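Long-range contacts in pentafunctional AROM polypeptide (Schizosaccharomyces pombe, PDB 5SWV), which carries dehydroquinate dehydratase and shikimate dehydrogenase domains, and so probably catalyses the dehydration of 3-dehydroquinate and the reduction of 3-dehydroshikimate in the shikimate pathway: residues T288-L298 with Y312-M320; V297-G305 with I336-L347. One frame throughout, in Å; residues are numbered along the deposited sequence.

In the fold
Both contacts belong to the shikimate dehydrogenase part of the chain, and their centres lie about 14 Å apart. They share Val297 and Leu298 at the end of helix 295-298. Along the chain the segments alternate: 288-298 runs into 297-305, then come 312-320 and 336-347. Contact 1 sets the helix and the loop and 3-10 segment before it against the loop joining strands 303-308 and 322-323. Contact 2 follows the chain from that helix into strand 303-308, which meets the hairpin of strands 335-340 and 345-350 in the mixed sheet. Val316 and Met320 of contact 1 touch Ile336 of contact 2, so one hydrophobic layer runs through both in the substrate-binding domain.

Contact 1: T288-L298 with Y312-M320; sequences TDTVDEVQKVL and YKLSVMKFM
Tyr312 OH donates the one hydrogen bond between the segments, to Thr288 O at 2.6 Å, approaching from above the carbonyl plane. The accepting loop is braced internally: Thr288 OG1 donates to Thr290 O, while Glu293 OE2 receives both Thr290 N and Thr290 OG1.

Most of the burial is hydrophobic, around Tyr312 and Phe319. Val291 CB makes a CH-pi contact over one face of the Tyr312 ring, 4.1 Å from the centroid and 24° off its normal. With CG1 of Val291 between the backbone N and the carbonyl carbon (chi1 74°), CG2 is directed to the other segment, where it lies in van der Waals contact with Ser315 OG at 3.6 Å and also touches Val316. Phe319 CB lies 4.1 Å from Leu298 CD1, and Val294 CG2 comes more loosely near CE2 of Phe319.

Polar groups line the outer part of the Phe319 ring. Gln295 crosses it at about a right angle, its amide plane turned 48° from the ring and its CD 3.5 Å from Phe319 CE1; Asp292 OD1 lies at the ring edge, 3.9 Å from CZ of Phe319.

Behind these residues, Val294 and Leu298 rest on Phe257 of strand 253-257, and Val316 packs on Ile336 of strand 335-340, so both segments flank one side of the mixed sheet.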
loop_
_atom_site.group_PDB
_atom_site.type_symbol
_atom_site.label_atom_id
_atom_site.label_comp_id
_atom_site.label_asym_id
_atom_site.label_seq_id
_atom_site.Cartn_x
_atom_site.Cartn_y
_atom_site.Cartn_z
ATOM N N THR A 288 3.198 2.617 31.505
ATOM C CA THR A 288 3.932 3.458 32.450
ATOM C C THR A 288 3.051 4.501 33.117
ATOM O O THR A 288 2.039 4.920 32.557
ATOM C CB THR A 288 5.113 4.184 31.798
ATOM O OG1 THR A 288 4.622 5.075 30.787
ATOM C CG2 THR A 288 6.104 3.188 31.211
ATOM N N ASP A 289 3.480 4.915 34.311
ATOM C CA ASP A 289 2.746 5.862 35.156
ATOM C C ASP A 289 2.931 7.303 34.703
ATOM O O ASP A 289 2.008 8.119 34.815
ATOM C CB ASP A 289 3.174 5.710 36.629
ATOM C CG ASP A 289 2.623 4.442 37.277
ATOM O OD1 ASP A 289 1.579 3.916 36.833
ATOM O OD2 ASP A 289 3.234 3.972 38.251
ATOM N N THR A 290 4.132 7.606 34.228
ATOM C CA THR A 290 4.419 8.864 33.561
ATOM C C THR A 290 4.815 8.583 32.120
ATOM O O THR A 290 5.187 7.466 31.763
ATOM C CB THR A 290 5.540 9.688 34.264
ATOM O OG1 THR A 290 6.835 9.139 33.973
ATOM C CG2 THR A 290 5.334 9.730 35.775
ATOM N N VAL A 291 4.735 9.623 31.303
ATOM C CA VAL A 291 5.242 9.586 29.935
ATOM C C VAL A 291 6.775 9.577 29.868
ATOM O O VAL A 291 7.349 9.137 28.877
ATOM C CB VAL A 291 4.697 10.785 29.121
ATOM C CG1 VAL A 291 5.385 12.093 29.516
ATOM C CG2 VAL A 291 4.819 10.523 27.625
ATOM N N ASP A 292 7.435 10.075 30.909
ATOM C CA ASP A 292 8.889 10.275 30.858
ATOM C C ASP A 292 9.667 8.991 30.958
ATOM O O ASP A 292 10.818 8.934 30.529
ATOM C CB ASP A 292 9.327 11.240 31.945
ATOM C CG ASP A 292 8.749 12.601 31.731
ATOM O OD1 ASP A 292 9.270 13.299 30.829
ATOM O OD2 ASP A 292 7.741 12.929 32.410
ATOM N N GLU A 293 9.014 7.968 31.501
ATOM C CA GLU A 293 9.580 6.639 31.614
ATOM C C GLU A 293 9.746 5.920 30.268
ATOM O O GLU A 293 10.470 4.929 30.210
ATOM C CB GLU A 293 8.733 5.786 32.573
ATOM C CG GLU A 293 8.772 6.255 34.029
ATOM C CD GLU A 293 7.669 5.636 34.882
ATOM O OE1 GLU A 293 7.927 4.627 35.558
ATOM O OE2 GLU A 293 6.533 6.151 34.884
ATOM N N VAL A 294 9.111 6.408 29.196
ATOM C CA VAL A 294 9.256 5.782 27.870
ATOM C C VAL A 294 10.531 6.216 27.136
ATOM O O VAL A 294 10.888 5.624 26.124
ATOM C CB VAL A 294 8.026 6.013 26.940
ATOM C CG1 VAL A 294 6.705 5.823 27.690
ATOM C CG2 VAL A 294 8.078 7.377 26.247
ATOM N N GLN A 295 11.205 7.248 27.632
ATOM C CA GLN A 295 12.390 7.786 26.962
ATOM C C GLN A 295 13.555 6.792 26.847
ATOM O O GLN A 295 14.281 6.813 25.849
ATOM C CB GLN A 295 12.865 9.056 27.666
ATOM C CG GLN A 295 13.852 9.860 26.840
ATOM C CD GLN A 295 14.173 11.206 27.456
ATOM O OE1 GLN A 295 14.025 11.418 28.670
ATOM N NE2 GLN A 295 14.628 12.129 26.620
ATOM N N LYS A 296 13.735 5.945 27.863
ATOM C CA LYS A 296 14.808 4.931 27.859
ATOM C C LYS A 296 14.523 3.757 26.895
ATOM O O LYS A 296 15.448 3.048 26.471
ATOM C CB LYS A 296 15.069 4.412 29.281
ATOM C CG LYS A 296 14.011 3.456 29.802
ATOM C CD LYS A 296 13.777 3.618 31.300
ATOM C CE LYS A 296 12.648 2.706 31.789
ATOM N NZ LYS A 296 11.762 3.378 32.782
ATOM N N VAL A 297 13.241 3.560 26.577
ATOM C CA VAL A 297 12.798 2.587 25.574
ATOM C C VAL A 297 13.109 3.098 24.174
ATOM O O VAL A 297 13.574 2.342 23.313
ATOM C CB VAL A 297 11.278 2.318 25.676
ATOM C CG1 VAL A 297 10.813 1.345 24.596
ATOM C CG2 VAL A 297 10.928 1.796 27.065
ATOM N N LEU A 298 12.839 4.386 23.962
ATOM C CA LEU A 298 13.085 5.049 22.684
ATOM C C LEU A 298 14.562 5.051 22.308
ATOM O O LEU A 298 14.883 5.131 21.126
ATOM C CB LEU A 298 12.580 6.492 22.712
ATOM C CG LEU A 298 11.106 6.792 23.012
ATOM C CD1 LEU A 298 10.878 8.295 22.954
ATOM C CD2 LEU A 298 10.142 6.080 22.083
ATOM N N TYR A 312 -1.166 9.585 26.454
ATOM C CA TYR A 312 0.161 10.071 26.087
ATOM C C TYR A 312 0.331 10.554 24.637
ATOM O O TYR A 312 1.439 10.950 24.255
ATOM C CB TYR A 312 1.181 8.975 26.385
ATOM C CG TYR A 312 1.338 8.578 27.844
ATOM C CD1 TYR A 312 1.154 9.497 28.898
ATOM C CD2 TYR A 312 1.726 7.279 28.179
ATOM C CE1 TYR A 312 1.315 9.113 30.232
ATOM C CE2 TYR A 312 1.896 6.890 29.506
ATOM C CZ TYR A 312 1.696 7.811 30.527
ATOM O OH TYR A 312 1.898 7.420 31.829
ATOM N N LYS A 313 -0.746 10.577 23.843
ATOM C CA LYS A 313 -0.642 10.987 22.432
ATOM C C LYS A 313 -0.170 12.437 22.233
ATOM O O LYS A 313 0.475 12.744 21.225
ATOM C CB LYS A 313 -1.951 10.741 21.697
ATOM C CG LYS A 313 -2.270 9.263 21.591
ATOM C CD LYS A 313 -3.749 8.967 21.437
ATOM C CE LYS A 313 -4.179 8.999 19.991
ATOM N NZ LYS A 313 -5.221 7.962 19.772
ATOM N N LEU A 314 -0.472 13.315 23.190
ATOM C CA LEU A 314 -0.015 14.704 23.120
ATOM C C LEU A 314 1.306 14.928 23.851
ATOM O O LEU A 314 2.194 15.609 23.338
ATOM C CB LEU A 314 -1.092 15.664 23.651
ATOM C CG LEU A 314 -2.369 15.792 22.799
ATOM C CD1 LEU A 314 -3.431 14.762 23.187
ATOM C CD2 LEU A 314 -2.947 17.182 22.919
ATOM N N SER A 315 1.435 14.350 25.042
ATOM C CA SER A 315 2.611 14.585 25.882
ATOM C C SER A 315 3.879 13.925 25.359
ATOM O O SER A 315 4.966 14.297 25.767
ATOM C CB SER A 315 2.352 14.141 27.319
ATOM O OG SER A 315 2.015 12.778 27.359
ATOM N N VAL A 316 3.742 12.962 24.460
ATOM C CA VAL A 316 4.895 12.288 23.880
ATOM C C VAL A 316 5.584 13.141 22.818
ATOM O O VAL A 316 6.771 12.962 22.563
ATOM C CB VAL A 316 4.499 10.904 23.292
ATOM C CG1 VAL A 316 3.868 11.023 21.906
ATOM C CG2 VAL A 316 5.692 9.971 23.262
ATOM N N MET A 317 4.838 14.055 22.205
ATOM C CA MET A 317 5.347 14.893 21.101
ATOM C C MET A 317 6.596 15.701 21.457
ATOM O O MET A 317 7.414 15.985 20.591
ATOM C CB MET A 317 4.246 15.825 20.594
ATOM C CG MET A 317 3.138 15.067 19.894
ATOM S SD MET A 317 1.669 16.040 19.558
ATOM C CE MET A 317 2.284 17.074 18.227
ATOM N N LYS A 318 6.692 16.088 22.725
ATOM C CA LYS A 318 7.943 16.479 23.391
ATOM C C LYS A 318 9.225 15.843 22.803
ATOM O O LYS A 318 10.170 16.556 22.447
ATOM C CB LYS A 318 7.846 16.072 24.870
ATOM C CG LYS A 318 8.455 17.044 25.862
ATOM C CD LYS A 318 8.772 16.385 27.218
ATOM C CE LYS A 318 7.591 15.661 27.872
ATOM N NZ LYS A 318 6.351 16.500 27.957
ATOM N N PHE A 319 9.230 14.511 22.692
ATOM C CA PHE A 319 10.421 13.749 22.333
ATOM C C PHE A 319 10.655 13.568 20.847
ATOM O O PHE A 319 11.631 12.911 20.460
ATOM C CB PHE A 319 10.357 12.338 22.931
ATOM C CG PHE A 319 10.225 12.309 24.416
ATOM C CD1 PHE A 319 11.250 12.783 25.223
ATOM C CD2 PHE A 319 9.088 11.781 25.016
ATOM C CE1 PHE A 319 11.138 12.748 26.603
ATOM C CE2 PHE A 319 8.966 11.744 26.396
ATOM C CZ PHE A 319 9.991 12.228 27.192
ATOM N N MET A 320 9.764 14.084 20.012
ATOM C CA MET A 320 9.895 13.932 18.572
ATOM C C MET A 320 10.725 15.071 18.020
ATOM O O MET A 320 10.601 16.213 18.460
ATOM C CB MET A 320 8.523 13.949 17.901
ATOM C CG MET A 320 7.533 12.879 18.350
ATOM S SD MET A 320 8.068 11.166 18.082
ATOM C CE MET A 320 8.746 10.826 19.704
#

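Contact 2: V297-G305 with I336-L347; sequences VLNLPDFGG and IIPIRIGDKLVL
Leu298 meets the hairpin with both branches: CD2 packs against Ile336 CD1 at 4.1 Å, the side chains crossing at about a right angle, and CD1 lies equally far from Leu347 CD1. Its backbone is used too, since Leu345 CD2 touches Leu298 O.

Phe303 is sandwiched within its own segment, with Gly305 N over the centre of one ring face and Leu298 CA over the opposite one. CG of Phe303 is anti to its backbone N (chi1 172°), and the ring is thereby brought to the hairpin: CD2 of Phe303 comes 3.9 Å from Pro338 CG, and Ile336 CG2 sits at the ring edge, 4.3 Å from CZ of Phe303. Strand 303-308 here pairs antiparallel with 335-340 in the mixed sheet of the substrate-binding domain, whose next strand, 345-350, closes a β-hairpin. A backbone hydrogen bond joins Ile336 to Ala306, beyond Gly305.

The carbonyl oxygen of Ile336 is also engaged from outside the two segments, accepting a hydrogen bond from Trp515 NE1. At the exposed end of the contact, Arg340 NH1 donates to Phe303 O at 3.2 Å, nearly straight onto the carbonyl and within the guanidinium plane; a bond from NH2 of Arg340 to the same oxygen is weak. A water in that plane donates to Leu298 O and Leu300 O and weakly accepts from Arg340 NH2.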
loop_
_atom_site.group_PDB
_atom_site.type_symbol
_atom_site.label_atom_id
_atom_site.label_comp_id
_atom_site.label_asym_id
_atom_site.label_seq_id
_atom_site.Cartn_x
_atom_site.Cartn_y
_atom_site.Cartn_z
ATOM N N VAL A 297 13.241 3.560 26.577
ATOM C CA VAL A 297 12.798 2.587 25.574
ATOM C C VAL A 297 13.109 3.098 24.174
ATOM O O VAL A 297 13.574 2.342 23.313
ATOM C CB VAL A 297 11.278 2.318 25.676
ATOM C CG1 VAL A 297 10.813 1.345 24.596
ATOM C CG2 VAL A 297 10.928 1.796 27.065
ATOM N N LEU A 298 12.839 4.386 23.962
ATOM C CA LEU A 298 13.085 5.049 22.684
ATOM C C LEU A 298 14.562 5.051 22.308
ATOM O O LEU A 298 14.883 5.131 21.126
ATOM C CB LEU A 298 12.580 6.492 22.712
ATOM C CG LEU A 298 11.106 6.792 23.012
ATOM C CD1 LEU A 298 10.878 8.295 22.954
ATOM C CD2 LEU A 298 10.142 6.080 22.083
ATOM N N ASN A 299 15.444 4.980 23.308
ATOM C CA ASN A 299 16.898 4.927 23.085
ATOM C C ASN A 299 17.528 3.530 23.083
ATOM O O ASN A 299 18.750 3.430 22.961
ATOM C CB ASN A 299 17.626 5.805 24.120
ATOM C CG ASN A 299 17.347 7.282 23.933
ATOM O OD1 ASN A 299 17.123 7.749 22.820
ATOM N ND2 ASN A 299 17.360 8.026 25.028
ATOM N N LEU A 300 16.733 2.461 23.195
ATOM C CA LEU A 300 17.294 1.109 23.113
ATOM C C LEU A 300 17.967 0.938 21.757
ATOM O O LEU A 300 17.467 1.446 20.770
ATOM C CB LEU A 300 16.224 0.040 23.299
ATOM C CG LEU A 300 15.610 -0.079 24.696
ATOM C CD1 LEU A 300 14.452 -1.057 24.624
ATOM C CD2 LEU A 300 16.618 -0.520 25.754
ATOM N N PRO A 301 19.117 0.253 21.704
ATOM C CA PRO A 301 19.790 0.125 20.388
ATOM C C PRO A 301 18.923 -0.554 19.300
ATOM O O PRO A 301 19.010 -0.191 18.127
ATOM C CB PRO A 301 21.054 -0.700 20.706
ATOM C CG PRO A 301 20.761 -1.386 22.010
ATOM C CD PRO A 301 19.828 -0.479 22.771
ATOM N N ASP A 302 18.062 -1.481 19.721
ATOM C CA ASP A 302 17.205 -2.270 18.818
ATOM C C ASP A 302 15.720 -1.813 18.741
ATOM O O ASP A 302 14.856 -2.574 18.296
ATOM C CB ASP A 302 17.296 -3.752 19.218
ATOM C CG ASP A 302 16.959 -4.001 20.701
ATOM O OD1 ASP A 302 16.859 -3.032 21.488
ATOM O OD2 ASP A 302 16.812 -5.183 21.096
ATOM N N PHE A 303 15.434 -0.579 19.171
ATOM C CA PHE A 303 14.081 -0.013 19.144
ATOM C C PHE A 303 13.682 0.246 17.704
ATOM O O PHE A 303 14.390 0.940 16.976
ATOM C CB PHE A 303 14.033 1.292 19.944
ATOM C CG PHE A 303 12.731 2.045 19.828
ATOM C CD1 PHE A 303 11.610 1.652 20.554
ATOM C CD2 PHE A 303 12.629 3.182 19.012
ATOM C CE1 PHE A 303 10.414 2.365 20.452
ATOM C CE2 PHE A 303 11.435 3.894 18.908
ATOM C CZ PHE A 303 10.325 3.485 19.626
ATOM N N GLY A 304 12.553 -0.330 17.299
ATOM C CA GLY A 304 12.047 -0.234 15.913
ATOM C C GLY A 304 10.873 0.708 15.700
ATOM O O GLY A 304 10.593 1.085 14.570
ATOM N N GLY A 305 10.183 1.059 16.787
ATOM C CA GLY A 305 9.056 1.976 16.774
ATOM C C GLY A 305 8.113 1.739 17.946
ATOM O O GLY A 305 8.284 0.782 18.685
ATOM N N ILE A 336 5.374 6.332 16.657
ATOM C CA ILE A 336 6.732 6.843 16.748
ATOM C C ILE A 336 7.656 6.022 15.854
ATOM O O ILE A 336 7.771 4.818 16.027
ATOM C CB ILE A 336 7.222 6.783 18.209
ATOM C CG1 ILE A 336 6.314 7.661 19.088
ATOM C CG2 ILE A 336 8.693 7.206 18.312
ATOM C CD1 ILE A 336 6.613 7.604 20.573
ATOM N N ILE A 337 8.321 6.693 14.920
ATOM C CA ILE A 337 9.180 6.052 13.925
ATOM C C ILE A 337 10.622 6.510 14.127
ATOM O O ILE A 337 10.918 7.696 14.009
ATOM C CB ILE A 337 8.762 6.442 12.491
ATOM C CG1 ILE A 337 7.284 6.119 12.242
ATOM C CG2 ILE A 337 9.651 5.761 11.451
ATOM C CD1 ILE A 337 6.658 7.017 11.205
ATOM N N PRO A 338 11.530 5.576 14.423
ATOM C CA PRO A 338 12.948 5.926 14.512
ATOM C C PRO A 338 13.623 5.901 13.140
ATOM O O PRO A 338 13.282 5.075 12.298
ATOM C CB PRO A 338 13.505 4.841 15.419
ATOM C CG PRO A 338 12.615 3.657 15.188
ATOM C CD PRO A 338 11.309 4.136 14.636
ATOM N N ILE A 339 14.544 6.831 12.922
ATOM C CA ILE A 339 15.297 6.951 11.673
ATOM C C ILE A 339 16.755 7.126 12.088
ATOM O O ILE A 339 17.080 8.096 12.795
ATOM C CB ILE A 339 14.828 8.187 10.853
ATOM C CG1 ILE A 339 13.336 8.063 10.496
ATOM C CG2 ILE A 339 15.678 8.384 9.594
ATOM C CD1 ILE A 339 12.757 9.253 9.753
ATOM N N ARG A 340 17.615 6.175 11.700
ATOM C CA ARG A 340 19.079 6.341 11.827
ATOM C C ARG A 340 19.619 6.926 10.519
ATOM O O ARG A 340 19.847 6.198 9.553
ATOM C CB ARG A 340 19.826 5.037 12.178
ATOM C CG ARG A 340 19.916 4.701 13.671
ATOM C CD ARG A 340 18.933 3.603 14.035
ATOM N NE ARG A 340 18.494 3.655 15.428
ATOM C CZ ARG A 340 17.421 3.017 15.917
ATOM N NH1 ARG A 340 16.654 2.252 15.134
ATOM N NH2 ARG A 340 17.097 3.145 17.204
ATOM N N ILE A 341 19.818 8.246 10.509
ATOM C CA ILE A 341 20.395 8.962 9.359
ATOM C C ILE A 341 21.896 8.608 9.225
ATOM O O ILE A 341 22.434 8.570 8.121
ATOM C CB ILE A 341 20.134 10.498 9.466
ATOM C CG1 ILE A 341 18.608 10.782 9.486
ATOM C CG2 ILE A 341 20.823 11.260 8.325
ATOM C CD1 ILE A 341 18.213 12.229 9.714
ATOM N N GLY A 342 22.549 8.346 10.355
ATOM C CA GLY A 342 23.868 7.719 10.379
ATOM C C GLY A 342 24.044 7.053 11.729
ATOM O O GLY A 342 23.596 5.921 11.935
ATOM N N ASP A 343 24.687 7.777 12.644
ATOM C CA ASP A 343 24.724 7.426 14.074
ATOM C C ASP A 343 23.839 8.366 14.917
ATOM O O ASP A 343 23.853 8.303 16.151
ATOM C CB ASP A 343 26.181 7.415 14.591
ATOM C CG ASP A 343 26.809 6.022 14.546
ATOM O OD1 ASP A 343 26.283 5.114 15.226
ATOM O OD2 ASP A 343 27.828 5.838 13.842
ATOM N N LYS A 344 23.052 9.206 14.240
ATOM C CA LYS A 344 22.113 10.120 14.884
ATOM C C LYS A 344 20.754 9.430 14.897
ATOM O O LYS A 344 20.332 8.872 13.878
ATOM C CB LYS A 344 21.974 11.435 14.103
ATOM C CG LYS A 344 23.250 12.002 13.470
ATOM C CD LYS A 344 22.983 12.642 12.098
ATOM C CE LYS A 344 23.318 11.709 10.929
ATOM N NZ LYS A 344 24.771 11.371 10.834
ATOM N N LEU A 345 20.078 9.467 16.040
ATOM C CA LEU A 345 18.691 9.023 16.130
ATOM C C LEU A 345 17.749 10.204 15.895
ATOM O O LEU A 345 17.864 11.232 16.552
ATOM C CB LEU A 345 18.405 8.411 17.507
ATOM C CG LEU A 345 16.994 7.837 17.714
ATOM C CD1 LEU A 345 16.680 6.754 16.687
ATOM C CD2 LEU A 345 16.836 7.315 19.134
ATOM N N VAL A 346 16.811 10.040 14.971
ATOM C CA VAL A 346 15.741 11.018 14.735
ATOM C C VAL A 346 14.424 10.318 15.012
ATOM O O VAL A 346 14.180 9.233 14.502
ATOM C CB VAL A 346 15.788 11.535 13.280
ATOM C CG1 VAL A 346 14.504 12.261 12.883
ATOM C CG2 VAL A 346 17.009 12.426 13.095
ATOM N N LEU A 347 13.586 10.932 15.833
ATOM C CA LEU A 347 12.278 10.366 16.136
ATOM C C LEU A 347 11.190 11.139 15.395
ATOM O O LEU A 347 11.098 12.373 15.494
ATOM C CB LEU A 347 12.025 10.377 17.638
ATOM C CG LEU A 347 13.012 9.536 18.458
ATOM C CD1 LEU A 347 13.008 9.981 19.921
ATOM C CD2 LEU A 347 12.731 8.036 18.312
HETATM O O HOH W 1 16.972 4.042 19.763
#